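Local coordinates for protein acetaldehyde dehydrogenase (Acetylating) (Geobacillus thermoglucosidasius, PDB 5J78) that probably catalyses, as an acetylating aldehyde dehydrogenase, the NAD-dependent interconversion of acetaldehyde and acetyl-CoA, at residues Ile107-Val113 with Leu152-Arg158; Gln296-Leu301 with Asp342-Ala348; Ala379-Gln384 with Tyr409-Pro414. All blocks are in the same frame, centred on the assembly; numbering follows the deposited sequence.

Contact 1: Ile107-Val113 with Leu152-Arg158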
# COMPACT_ATOMS: atom_id res chain seq x y z
N ILE A 107 -8.17 -38.45 13.92
CA ILE A 107 -6.92 -37.88 14.40
C ILE A 107 -6.47 -38.48 15.73
O ILE A 107 -5.31 -38.33 16.11
CB ILE A 107 -7.01 -36.32 14.54
CG1 ILE A 107 -7.95 -35.89 15.67
CG2 ILE A 107 -7.43 -35.70 13.21
CD1 ILE A 107 -7.94 -34.38 15.98
N LYS A 108 -7.37 -39.16 16.43
CA LYS A 108 -7.07 -39.57 17.81
C LYS A 108 -5.90 -40.55 17.90
O LYS A 108 -5.19 -40.55 18.90
CB LYS A 108 -8.31 -40.18 18.47
CG LYS A 108 -8.79 -41.49 17.86
CD LYS A 108 -10.00 -42.03 18.62
CE LYS A 108 -10.28 -43.49 18.30
NZ LYS A 108 -11.56 -43.64 17.57
N ASP A 109 -5.68 -41.37 16.87
CA ASP A 109 -4.56 -42.30 16.88
C ASP A 109 -3.32 -41.80 16.10
O ASP A 109 -2.37 -42.54 15.91
CB ASP A 109 -5.00 -43.66 16.33
CG ASP A 109 -6.08 -44.32 17.21
OD1 ASP A 109 -6.06 -44.12 18.44
OD2 ASP A 109 -6.96 -45.01 16.65
N VAL A 110 -3.31 -40.54 15.66
CA VAL A 110 -2.14 -40.02 14.97
C VAL A 110 -1.03 -39.66 15.97
O VAL A 110 -1.27 -39.02 17.00
CB VAL A 110 -2.48 -38.78 14.10
CG1 VAL A 110 -1.20 -38.14 13.55
CG2 VAL A 110 -3.41 -39.16 12.96
N LYS A 111 0.19 -40.09 15.69
CA LYS A 111 1.31 -39.70 16.54
C LYS A 111 1.71 -38.26 16.23
O LYS A 111 1.93 -37.91 15.08
CB LYS A 111 2.51 -40.64 16.33
CG LYS A 111 2.25 -42.09 16.73
CD LYS A 111 3.45 -42.98 16.38
CE LYS A 111 3.33 -44.37 16.97
NZ LYS A 111 4.54 -45.19 16.67
N THR A 112 1.83 -37.43 17.27
CA THR A 112 2.17 -36.02 17.10
C THR A 112 3.20 -35.49 18.10
O THR A 112 3.55 -34.31 18.06
CB THR A 112 0.92 -35.13 17.22
OG1 THR A 112 0.30 -35.34 18.50
CG2 THR A 112 -0.07 -35.46 16.14
N VAL A 113 3.69 -36.35 18.99
CA VAL A 113 4.67 -35.93 20.00
C VAL A 113 6.00 -36.62 19.78
O VAL A 113 6.05 -37.84 19.65
CB VAL A 113 4.22 -36.25 21.45
CG1 VAL A 113 5.30 -35.81 22.46
CG2 VAL A 113 2.91 -35.57 21.78
N LEU A 152 -9.80 -29.09 17.48
CA LEU A 152 -9.33 -30.46 17.67
C LEU A 152 -8.00 -30.72 16.90
O LEU A 152 -7.06 -31.25 17.48
CB LEU A 152 -10.39 -31.46 17.21
CG LEU A 152 -11.64 -31.64 18.09
CD1 LEU A 152 -12.65 -32.47 17.31
CD2 LEU A 152 -11.27 -32.27 19.42
N ILE A 153 -7.94 -30.38 15.62
CA ILE A 153 -6.72 -30.68 14.85
C ILE A 153 -5.56 -29.79 15.29
O ILE A 153 -4.41 -30.21 15.27
CB ILE A 153 -6.92 -30.56 13.31
CG1 ILE A 153 -7.24 -29.12 12.86
CG2 ILE A 153 -8.00 -31.54 12.81
CD1 ILE A 153 -7.18 -28.96 11.33
N ALA A 154 -5.85 -28.56 15.72
CA ALA A 154 -4.78 -27.68 16.18
C ALA A 154 -4.17 -28.17 17.48
O ALA A 154 -2.95 -28.18 17.64
CB ALA A 154 -5.29 -26.25 16.36
N VAL A 155 -5.01 -28.58 18.42
CA VAL A 155 -4.50 -28.97 19.74
C VAL A 155 -3.82 -30.34 19.68
O VAL A 155 -2.80 -30.56 20.32
CB VAL A 155 -5.62 -28.96 20.80
CG1 VAL A 155 -5.14 -29.54 22.15
CG2 VAL A 155 -6.12 -27.54 21.00
N LYS A 156 -4.38 -31.25 18.89
CA LYS A 156 -3.78 -32.57 18.72
C LYS A 156 -2.34 -32.46 18.18
O LYS A 156 -1.48 -33.26 18.55
CB LYS A 156 -4.66 -33.42 17.79
CG LYS A 156 -4.08 -34.76 17.35
CD LYS A 156 -4.00 -35.78 18.47
CE LYS A 156 -3.09 -36.94 18.05
NZ LYS A 156 -3.24 -38.17 18.89
N ALA A 157 -2.08 -31.46 17.33
CA ALA A 157 -0.72 -31.24 16.81
C ALA A 157 0.13 -30.36 17.73
O ALA A 157 1.28 -30.00 17.39
CB ALA A 157 -0.79 -30.65 15.41
N ARG A 158 -0.46 -29.99 18.86
CA ARG A 158 0.20 -29.31 19.98
C ARG A 158 0.40 -27.81 19.76
O ARG A 158 1.36 -27.22 20.24
CB ARG A 158 1.55 -29.97 20.30
CG ARG A 158 1.42 -31.47 20.62
CD ARG A 158 2.64 -32.26 20.20
NE ARG A 158 3.77 -31.98 21.08
CZ ARG A 158 5.04 -32.01 20.71
NH1 ARG A 158 5.39 -32.32 19.47
NH2 ARG A 158 5.98 -31.74 21.59
O HOH W 1 3.51 -31.75 16.78
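The guanidinium of Arg158 carries Val113 on one face, with CA 3.6 Å above its plane and displaced toward the rim, while Thr112 O approaches obliquely. Arg158 NH1 donates to that oxygen at 3.1 Å; the bond follows a lone pair in the carbonyl plane but is bent (139°), its acceptor tilted out of the guanidinium plane. Arg158 ends helix 143-156 in a Schellman motif, its positive phi (79°) turning the chain toward strand 160-165. The helix is the connection of a beta-alpha-beta crossover from strand 124-138, consistent with the Rossmann-like cofactor domain of aldehyde dehydrogenases. Val113 CG2 packs on the aliphatic part of Arg158, 3.7 Å from CD, and NH2 of the arginine is held by Glu51 O.

Two residues earlier, in the last turn of the helix, the Lys156 side chain swings CG away from its own amide, bends at chi2 (70°) and runs over the type I turn Ile107-Val110. Its NZ sits above the carbonyl plane of Lys108 and donates to Lys108 O at 3.1 Å, with a weak second bond to Val110 O. The charge is paired by a salt bridge to Asp59, so turn carbonyls and carboxylate together would stabilise a buried ammonium. Ile107 CD1 packs against the lysine stem, 3.9 Å from Lys156 CB, and also reaches Leu152 CB. Thr112 OG1 donates to Lys156 O at 2.7 Å, almost in line with the carbonyl bond at the helix terminus. A water joins the backbones further on, donating to Thr112 O and to Ala157 O at 2.9 Å each.

Contact 2: Gln296-Leu301 with Asp342-Ala348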
# COMPACT_ATOMS: atom_id res chain seq x y z
N GLN A 296 -39.78 -37.08 -4.64
CA GLN A 296 -39.01 -36.97 -3.41
C GLN A 296 -38.95 -35.52 -2.88
O GLN A 296 -38.19 -35.22 -1.94
CB GLN A 296 -37.59 -37.53 -3.62
CG GLN A 296 -37.55 -39.04 -3.88
CD GLN A 296 -36.17 -39.69 -3.71
OE1 GLN A 296 -35.41 -39.35 -2.79
NE2 GLN A 296 -35.85 -40.65 -4.59
N GLY A 297 -39.73 -34.62 -3.47
CA GLY A 297 -39.93 -33.30 -2.89
C GLY A 297 -39.41 -32.11 -3.67
O GLY A 297 -39.46 -30.98 -3.18
N ALA A 298 -38.95 -32.34 -4.89
CA ALA A 298 -38.48 -31.23 -5.73
C ALA A 298 -39.64 -30.52 -6.41
O ALA A 298 -40.56 -31.17 -6.89
CB ALA A 298 -37.50 -31.73 -6.80
N TYR A 299 -39.56 -29.19 -6.47
CA TYR A 299 -40.49 -28.36 -7.22
C TYR A 299 -39.82 -27.74 -8.45
O TYR A 299 -38.96 -26.86 -8.33
CB TYR A 299 -41.04 -27.26 -6.32
CG TYR A 299 -42.14 -26.44 -6.94
CD1 TYR A 299 -41.85 -25.30 -7.69
CD2 TYR A 299 -43.48 -26.79 -6.78
CE1 TYR A 299 -42.87 -24.53 -8.28
CE2 TYR A 299 -44.51 -26.02 -7.37
CZ TYR A 299 -44.19 -24.90 -8.11
OH TYR A 299 -45.19 -24.13 -8.69
N PHE A 300 -40.23 -28.17 -9.64
CA PHE A 300 -39.70 -27.62 -10.89
C PHE A 300 -40.37 -26.31 -11.26
O PHE A 300 -41.59 -26.27 -11.51
CB PHE A 300 -39.86 -28.62 -12.03
CG PHE A 300 -38.85 -29.71 -12.02
CD1 PHE A 300 -38.96 -30.76 -11.12
CD2 PHE A 300 -37.79 -29.70 -12.92
CE1 PHE A 300 -38.02 -31.77 -11.11
CE2 PHE A 300 -36.86 -30.71 -12.92
CZ PHE A 300 -36.97 -31.75 -12.02
N LEU A 301 -39.58 -25.25 -11.31
CA LEU A 301 -40.06 -23.92 -11.65
C LEU A 301 -40.43 -23.81 -13.12
O LEU A 301 -39.73 -24.36 -13.96
CB LEU A 301 -39.00 -22.86 -11.33
CG LEU A 301 -38.43 -22.79 -9.92
CD1 LEU A 301 -37.24 -21.84 -9.89
CD2 LEU A 301 -39.50 -22.36 -8.92
N ASP A 342 -44.67 -28.82 1.51
CA ASP A 342 -43.82 -30.00 1.60
C ASP A 342 -42.62 -29.98 0.62
O ASP A 342 -41.82 -30.90 0.60
CB ASP A 342 -44.67 -31.26 1.35
CG ASP A 342 -45.22 -31.34 -0.07
OD1 ASP A 342 -45.08 -30.37 -0.84
OD2 ASP A 342 -45.81 -32.39 -0.42
N VAL A 343 -42.49 -28.93 -0.18
CA VAL A 343 -41.39 -28.84 -1.14
C VAL A 343 -40.03 -28.85 -0.41
O VAL A 343 -39.85 -28.13 0.56
CB VAL A 343 -41.51 -27.57 -2.01
CG1 VAL A 343 -40.25 -27.36 -2.86
CG2 VAL A 343 -42.72 -27.66 -2.90
N LYS A 344 -39.09 -29.66 -0.88
CA LYS A 344 -37.77 -29.76 -0.23
C LYS A 344 -36.67 -28.99 -0.96
O LYS A 344 -35.66 -28.60 -0.36
CB LYS A 344 -37.34 -31.21 -0.09
CG LYS A 344 -37.97 -31.92 1.11
CD LYS A 344 -37.63 -33.40 1.07
CE LYS A 344 -37.34 -33.98 2.45
NZ LYS A 344 -36.22 -34.98 2.40
N LEU A 345 -36.86 -28.79 -2.26
CA LEU A 345 -35.90 -28.04 -3.05
C LEU A 345 -36.56 -27.57 -4.32
O LEU A 345 -37.48 -28.22 -4.83
CB LEU A 345 -34.65 -28.88 -3.36
CG LEU A 345 -34.78 -30.07 -4.32
CD1 LEU A 345 -33.40 -30.59 -4.72
CD2 LEU A 345 -35.58 -31.18 -3.68
N LEU A 346 -36.09 -26.43 -4.79
CA LEU A 346 -36.44 -25.87 -6.08
C LEU A 346 -35.47 -26.30 -7.14
O LEU A 346 -34.26 -26.25 -6.93
CB LEU A 346 -36.44 -24.34 -6.00
CG LEU A 346 -37.26 -23.72 -4.87
CD1 LEU A 346 -37.23 -22.19 -4.99
CD2 LEU A 346 -38.70 -24.25 -4.92
N VAL A 347 -36.00 -26.68 -8.30
CA VAL A 347 -35.20 -27.09 -9.45
C VAL A 347 -35.58 -26.25 -10.66
O VAL A 347 -36.74 -25.87 -10.84
CB VAL A 347 -35.39 -28.57 -9.78
CG1 VAL A 347 -34.54 -28.96 -10.99
CG2 VAL A 347 -35.07 -29.44 -8.57
N ALA A 348 -34.59 -25.95 -11.50
CA ALA A 348 -34.79 -25.10 -12.67
C ALA A 348 -34.00 -25.63 -13.85
O ALA A 348 -32.76 -25.67 -13.82
CB ALA A 348 -34.37 -23.66 -12.39
O HOH W 2 -37.31 -36.56 0.25
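Val347 CG1 lies over one face of the Phe300 ring in a CH-pi contact, 3.9 Å from the ring centroid, and comes closest to CE2. The two side chains run side by side in the same direction from neighbouring strands. Val347 CG2, the other branch, turns to Ala298 CB at 3.8 Å, and Leu345 CD2 touches the same methyl. Ala298, Phe300, Leu345 and Val347 thus form one apolar face. On the opposite face, which Leu346 shares, Tyr299 CB rests on Val343 CG1 at 3.6 Å and meets Leu346 CD2 more loosely; the tyrosine CG stands anti to its backbone N (chi1 -173°), which carries the ring past Val343.

The backbones beneath these side chains pair in parallel. Tyr299 bonds through both its N and its O to the one strand, straddling Leu346: its N donates to Leu345 O at 2.8 Å, and its O accepts from Val347 N at 3.0 Å. Leu301 N continues the pattern to Val347 O. Strand 298-300 is thereby joined as an outermost strand, within this chain, to the seven-stranded parallel sheet, which fits the catalytic domain of the aldehyde dehydrogenase fold. On the far side of 345-349 the sheet goes on through 367-373. Helix 286-295 covers the Phe300 face with Val290 and Leu293; an alanine in place of Phe300 would probably leave Val347 CG1 without its aromatic platform and open a gap against this helix. The Tyr299 hydroxyl bonds to Glu305. Before the strand, Gly297 closes helix 286-295 in a Schellman motif at positive phi (115°), and its O receives Lys344 N at 2.7 Å. Further out a water donates to Gln296 O at 2.7 Å and accepts from Lys344 NZ.

Contact 3: Ala379-Gln384 with Tyr409-Pro414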
# COMPACT_ATOMS: atom_id res chain seq x y z
N ALA A 379 -21.56 -34.03 -20.92
CA ALA A 379 -21.52 -33.85 -19.47
C ALA A 379 -20.17 -33.25 -19.00
O ALA A 379 -20.14 -32.32 -18.20
CB ALA A 379 -21.81 -35.18 -18.78
N SER A 380 -19.06 -33.76 -19.53
CA SER A 380 -17.75 -33.25 -19.15
C SER A 380 -17.53 -31.79 -19.55
O SER A 380 -16.98 -31.00 -18.78
CB SER A 380 -16.65 -34.09 -19.78
OG SER A 380 -16.63 -35.39 -19.23
N GLU A 381 -17.96 -31.43 -20.75
CA GLU A 381 -17.82 -30.06 -21.23
C GLU A 381 -18.64 -29.08 -20.38
O GLU A 381 -18.18 -27.97 -20.11
CB GLU A 381 -18.22 -29.98 -22.70
CG GLU A 381 -17.35 -30.86 -23.62
CD GLU A 381 -17.95 -31.09 -25.01
OE1 GLU A 381 -17.21 -31.56 -25.90
OE2 GLU A 381 -19.15 -30.81 -25.20
N LEU A 382 -19.84 -29.48 -19.95
CA LEU A 382 -20.67 -28.63 -19.08
C LEU A 382 -20.09 -28.56 -17.66
O LEU A 382 -20.02 -27.49 -17.06
CB LEU A 382 -22.11 -29.15 -19.00
CG LEU A 382 -23.10 -28.72 -20.08
CD1 LEU A 382 -24.40 -29.42 -19.81
CD2 LEU A 382 -23.28 -27.21 -20.11
N ALA A 383 -19.70 -29.71 -17.12
CA ALA A 383 -19.03 -29.76 -15.83
C ALA A 383 -17.85 -28.78 -15.83
O ALA A 383 -17.67 -28.00 -14.89
CB ALA A 383 -18.56 -31.17 -15.51
N GLN A 384 -17.07 -28.81 -16.90
CA GLN A 384 -15.88 -27.96 -16.97
C GLN A 384 -16.27 -26.49 -16.92
O GLN A 384 -15.68 -25.71 -16.17
CB GLN A 384 -15.06 -28.29 -18.24
CG GLN A 384 -13.86 -27.41 -18.45
CD GLN A 384 -12.82 -27.57 -17.36
OE1 GLN A 384 -12.72 -28.63 -16.72
NE2 GLN A 384 -12.04 -26.52 -17.14
N TYR A 409 -14.94 -40.54 -17.01
CA TYR A 409 -15.51 -39.24 -16.66
C TYR A 409 -14.63 -38.51 -15.63
O TYR A 409 -14.43 -37.30 -15.72
CB TYR A 409 -16.94 -39.39 -16.11
CG TYR A 409 -17.60 -38.07 -15.78
CD1 TYR A 409 -17.98 -37.20 -16.78
CD2 TYR A 409 -17.82 -37.69 -14.47
CE1 TYR A 409 -18.58 -35.99 -16.50
CE2 TYR A 409 -18.44 -36.47 -14.17
CZ TYR A 409 -18.82 -35.63 -15.19
OH TYR A 409 -19.41 -34.41 -14.92
N THR A 410 -14.11 -39.28 -14.68
CA THR A 410 -13.44 -38.72 -13.52
C THR A 410 -11.98 -38.32 -13.74
O THR A 410 -11.48 -37.43 -13.06
CB THR A 410 -13.49 -39.72 -12.33
OG1 THR A 410 -12.91 -40.97 -12.72
CG2 THR A 410 -14.94 -39.93 -11.86
N ILE A 411 -11.29 -38.95 -14.69
CA ILE A 411 -9.82 -38.81 -14.77
C ILE A 411 -9.37 -37.35 -14.97
O ILE A 411 -8.35 -36.95 -14.40
CB ILE A 411 -9.23 -39.69 -15.90
CG1 ILE A 411 -7.68 -39.61 -15.91
CG2 ILE A 411 -9.79 -39.28 -17.27
CD1 ILE A 411 -7.00 -40.21 -14.68
N ASP A 412 -10.12 -36.55 -15.73
CA ASP A 412 -9.69 -35.19 -16.06
C ASP A 412 -10.48 -34.05 -15.40
O ASP A 412 -10.44 -32.91 -15.87
CB ASP A 412 -9.74 -35.00 -17.58
CG ASP A 412 -11.16 -35.11 -18.14
OD1 ASP A 412 -12.07 -35.53 -17.40
OD2 ASP A 412 -11.36 -34.79 -19.34
N LYS A 413 -11.16 -34.32 -14.29
CA LYS A 413 -11.91 -33.26 -13.63
C LYS A 413 -11.00 -32.51 -12.64
O LYS A 413 -10.37 -33.13 -11.80
CB LYS A 413 -13.14 -33.84 -12.92
CG LYS A 413 -14.15 -34.47 -13.88
CD LYS A 413 -14.73 -33.47 -14.86
CE LYS A 413 -15.67 -34.15 -15.87
NZ LYS A 413 -14.93 -34.98 -16.85
N PRO A 414 -10.94 -31.17 -12.77
CA PRO A 414 -10.13 -30.35 -11.86
C PRO A 414 -10.86 -30.10 -10.55
O PRO A 414 -11.42 -29.03 -10.33
CB PRO A 414 -9.94 -29.05 -12.65
CG PRO A 414 -11.24 -28.93 -13.40
CD PRO A 414 -11.52 -30.35 -13.84
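Bends at chi2 (-63°) and chi4 (-71°) curl the Lys413 chain back so that NZ reaches Ser380 OG, while chi1 near 180° (-178°) extends the Tyr409 ring from the backbone amide toward the same serine. The contact joins two neighbouring helical connections of the parallel alpha/beta fold: helix 376-388, between strands 367-373 and 395-399, and the end of helix 403-410, which leads through a type I turn, Thr410-Lys413, into strand 415-420.

Lys413 NZ is held three ways. It donates to Ser380 OG at 3.0 Å, to Tyr409 O at 2.6 Å in the carbonyl plane, and to Asp412 OD1 at 3.0 Å on the syn side of the carboxylate, where the bond completes a salt bridge. Ser380 OG is in turn bonded to Met376 O. Lys413 CE lies 3.4 Å above one face of the Tyr409 ring, toward its rim, and Ser380 N is at the ring edge, in plane. Ala383 CB meets Tyr409 OH at 3.4 Å and Ala379 CB approaches CE1, so small residues let the ring fit close to the helix. Beyond, Tyr409 meets the ring of Tyr247, and Lys464 of the second subunit donates to Lys413 O. Gln384, its NE2 bonded to Glu388, brings OE1 to 3.6 Å from Pro414 CD.

From the N terminus, contact 1 comes first: the loop leaving helix 89-107 is closed 39 residues later on the end of helix 143-156, tying that loop to the crossover helix that links strands 124-138 and 160-165 of the mixed sheet. Contact 2 then brings strand 298-300 beside 345-349, closing an excursion of 40 residues, about half of them helical, at one margin of the parallel sheet. Contact 3 follows with the shortest loop, 25 residues, joining helices 376-388 and 403-410 ahead of strand 415-420, the opposite margin within this chain. The three are in series, without nesting or crossing. Centres of contacts 2 and 3 are about 26 Å apart, those of 1 and 2 about 43 Å.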